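Hypothetical protein (Clostridium sporogenes ATCC 15579, PDB 4QRK) is of unknown function but adopts a right-handed beta-helix and may have a role in cell adhesion. Local coordinates at residues A[121-126]-A[145-150]. Sequence-based numbering, arbitrary orientation.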
loop_
_atom_site.group_PDB
_atom_site.type_symbol
_atom_site.label_atom_id
_atom_site.label_comp_id
_atom_site.label_asym_id
_atom_site.label_seq_id
_atom_site.Cartn_x
_atom_site.Cartn_y
_atom_site.Cartn_z
ATOM N N ILE A 121 -9.467 4.949 -5.123
ATOM C CA ILE A 121 -8.882 6.073 -4.389
ATOM C C ILE A 121 -8.345 7.061 -5.413
ATOM O O ILE A 121 -7.843 6.657 -6.464
ATOM C CB ILE A 121 -7.702 5.556 -3.549
ATOM C CG1 ILE A 121 -8.168 4.455 -2.598
ATOM C CG2 ILE A 121 -6.994 6.644 -2.760
ATOM C CD1 ILE A 121 -9.279 4.863 -1.709
ATOM N N ASN A 122 -8.405 8.337 -5.084
ATOM C CA ASN A 122 -7.777 9.398 -5.859
ATOM C C ASN A 122 -6.295 9.420 -5.527
ATOM O O ASN A 122 -5.792 10.318 -4.868
ATOM C CB ASN A 122 -8.413 10.733 -5.501
ATOM C CG ASN A 122 -7.994 11.878 -6.429
ATOM O OD1 ASN A 122 -7.279 11.689 -7.404
ATOM N ND2 ASN A 122 -8.445 13.077 -6.100
ATOM N N LEU A 123 -5.601 8.385 -5.973
ATOM C CA LEU A 123 -4.245 8.129 -5.548
ATOM C C LEU A 123 -3.247 9.018 -6.283
ATOM O O LEU A 123 -3.314 9.153 -7.504
ATOM C CB LEU A 123 -3.938 6.662 -5.794
ATOM C CG LEU A 123 -2.611 6.132 -5.297
ATOM C CD1 LEU A 123 -2.542 6.256 -3.782
ATOM C CD2 LEU A 123 -2.415 4.670 -5.791
ATOM N N LYS A 124 -2.289 9.587 -5.550
ATOM C CA LYS A 124 -1.193 10.336 -6.189
ATOM C C LYS A 124 0.134 9.584 -6.043
ATOM O O LYS A 124 0.946 9.545 -6.952
ATOM C CB LYS A 124 -1.009 11.725 -5.569
ATOM C CG LYS A 124 -2.268 12.569 -5.477
ATOM C CD LYS A 124 -2.855 12.936 -6.831
ATOM C CE LYS A 124 -4.371 13.068 -6.720
ATOM N NZ LYS A 124 -5.021 13.826 -7.825
ATOM N N GLU A 125 0.388 9.039 -4.871
ATOM C CA GLU A 125 1.665 8.395 -4.680
ATOM C C GLU A 125 1.518 7.303 -3.671
ATOM O O GLU A 125 0.734 7.428 -2.730
ATOM C CB GLU A 125 2.747 9.411 -4.262
ATOM C CG GLU A 125 4.115 8.765 -4.092
ATOM C CD GLU A 125 5.259 9.780 -4.095
ATOM O OE1 GLU A 125 4.969 10.987 -4.259
ATOM O OE2 GLU A 125 6.435 9.360 -3.928
ATOM N N LEU A 126 2.255 6.222 -3.899
ATOM C CA LEU A 126 2.297 5.092 -2.988
ATOM C C LEU A 126 3.731 4.650 -2.848
ATOM O O LEU A 126 4.413 4.465 -3.851
ATOM C CB LEU A 126 1.511 3.933 -3.545
ATOM C CG LEU A 126 1.536 2.639 -2.727
ATOM C CD1 LEU A 126 0.822 2.807 -1.388
ATOM C CD2 LEU A 126 0.905 1.495 -3.529
ATOM N N ASN A 145 -4.742 11.711 -12.852
ATOM C CA ASN A 145 -3.499 12.438 -12.819
ATOM C C ASN A 145 -2.419 11.383 -12.870
ATOM O O ASN A 145 -2.715 10.180 -12.813
ATOM C CB ASN A 145 -3.426 13.171 -11.510
ATOM C CG ASN A 145 -3.984 12.343 -10.403
ATOM O OD1 ASN A 145 -5.109 12.567 -9.947
ATOM N ND2 ASN A 145 -3.227 11.326 -9.988
ATOM N N ASN A 146 -1.175 11.812 -12.995
ATOM C CA ASN A 146 -0.068 10.886 -12.938
ATOM C C ASN A 146 0.064 10.299 -11.553
ATOM O O ASN A 146 -0.253 10.957 -10.572
ATOM C CB ASN A 146 1.206 11.596 -13.313
ATOM C CG ASN A 146 1.175 12.071 -14.738
ATOM O OD1 ASN A 146 0.706 11.357 -15.637
ATOM N ND2 ASN A 146 1.639 13.286 -14.956
ATOM N N VAL A 147 0.538 9.064 -11.486
ATOM C CA VAL A 147 0.677 8.362 -10.207
ATOM C C VAL A 147 2.069 7.757 -10.156
ATOM O O VAL A 147 2.570 7.238 -11.154
ATOM C CB VAL A 147 -0.371 7.246 -10.067
ATOM C CG1 VAL A 147 -0.299 6.562 -8.659
ATOM C CG2 VAL A 147 -1.732 7.754 -10.323
ATOM N N LYS A 148 2.682 7.817 -8.980
ATOM C CA LYS A 148 4.008 7.287 -8.735
ATOM C C LYS A 148 3.862 6.167 -7.714
ATOM O O LYS A 148 3.288 6.372 -6.663
ATOM C CB LYS A 148 4.890 8.421 -8.191
ATOM C CG LYS A 148 6.354 8.151 -8.207
ATOM C CD LYS A 148 7.092 9.174 -9.073
ATOM C CE LYS A 148 8.540 8.739 -9.396
ATOM N NZ LYS A 148 8.634 7.610 -10.398
ATOM N N VAL A 149 4.351 4.978 -8.043
ATOM C CA VAL A 149 4.313 3.844 -7.137
ATOM C C VAL A 149 5.696 3.263 -6.950
ATOM O O VAL A 149 6.357 2.902 -7.918
ATOM C CB VAL A 149 3.372 2.745 -7.650
ATOM C CG1 VAL A 149 3.392 1.524 -6.735
ATOM C CG2 VAL A 149 1.961 3.282 -7.774
ATOM N N ASN A 150 6.127 3.167 -5.699
ATOM C CA ASN A 150 7.423 2.555 -5.370
ATOM C C ASN A 150 7.224 1.420 -4.380
ATOM O O ASN A 150 6.671 1.633 -3.299
ATOM C CB ASN A 150 8.390 3.597 -4.786
ATOM C CG ASN A 150 8.573 4.817 -5.719
ATOM O OD1 ASN A 150 9.140 4.689 -6.801
ATOM N ND2 ASN A 150 8.054 5.984 -5.313
HETATM O O HOH W 1 2.216 11.496 -8.554
#
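K124 and N145 meet with their side chains crossing at about a right angle. The lysine chain leaves CB with CG anti to its own carbonyl carbon (chi1 -51°) and bends at its next two torsions. Its CD passes N145 ND2 at 3.6 Å, CE comes near N145 OD1, and NZ reaches two amide oxygens: N145 OD1, at a separation too short to be trusted in detail, and N122 OD1 at 3.1 Å, where the ammonium sits above the carbonyl plane. N122 OD1 and N145 OD1, 3.5 Å apart, are both acceptors and cannot bond to each other; an ammonium near both would probably offset their repulsion. The other end of the N145 amide donates to N146 O and, weakly, to L123 O.

Beyond this cluster the strands run parallel in one sheet of the right-handed beta-helix, adjacent and from successive coils, between strands 103-110 and 203-210. The evidence is the alternating bonding: K148 N to K124 O, L126 N to K148 O (3.0 Å) and N150 N to L126 O (2.8 Å, 168° at the hydrogen). A water donates to both K124 O and N146 O. On the buried face L126 and V149 lie side by side, CD2 of the leucine 4.1 Å from CG1 of the valine; on the other face E125 CG packs against K148 CB, while E125 OE2 and N150 ND2 both bond to N127.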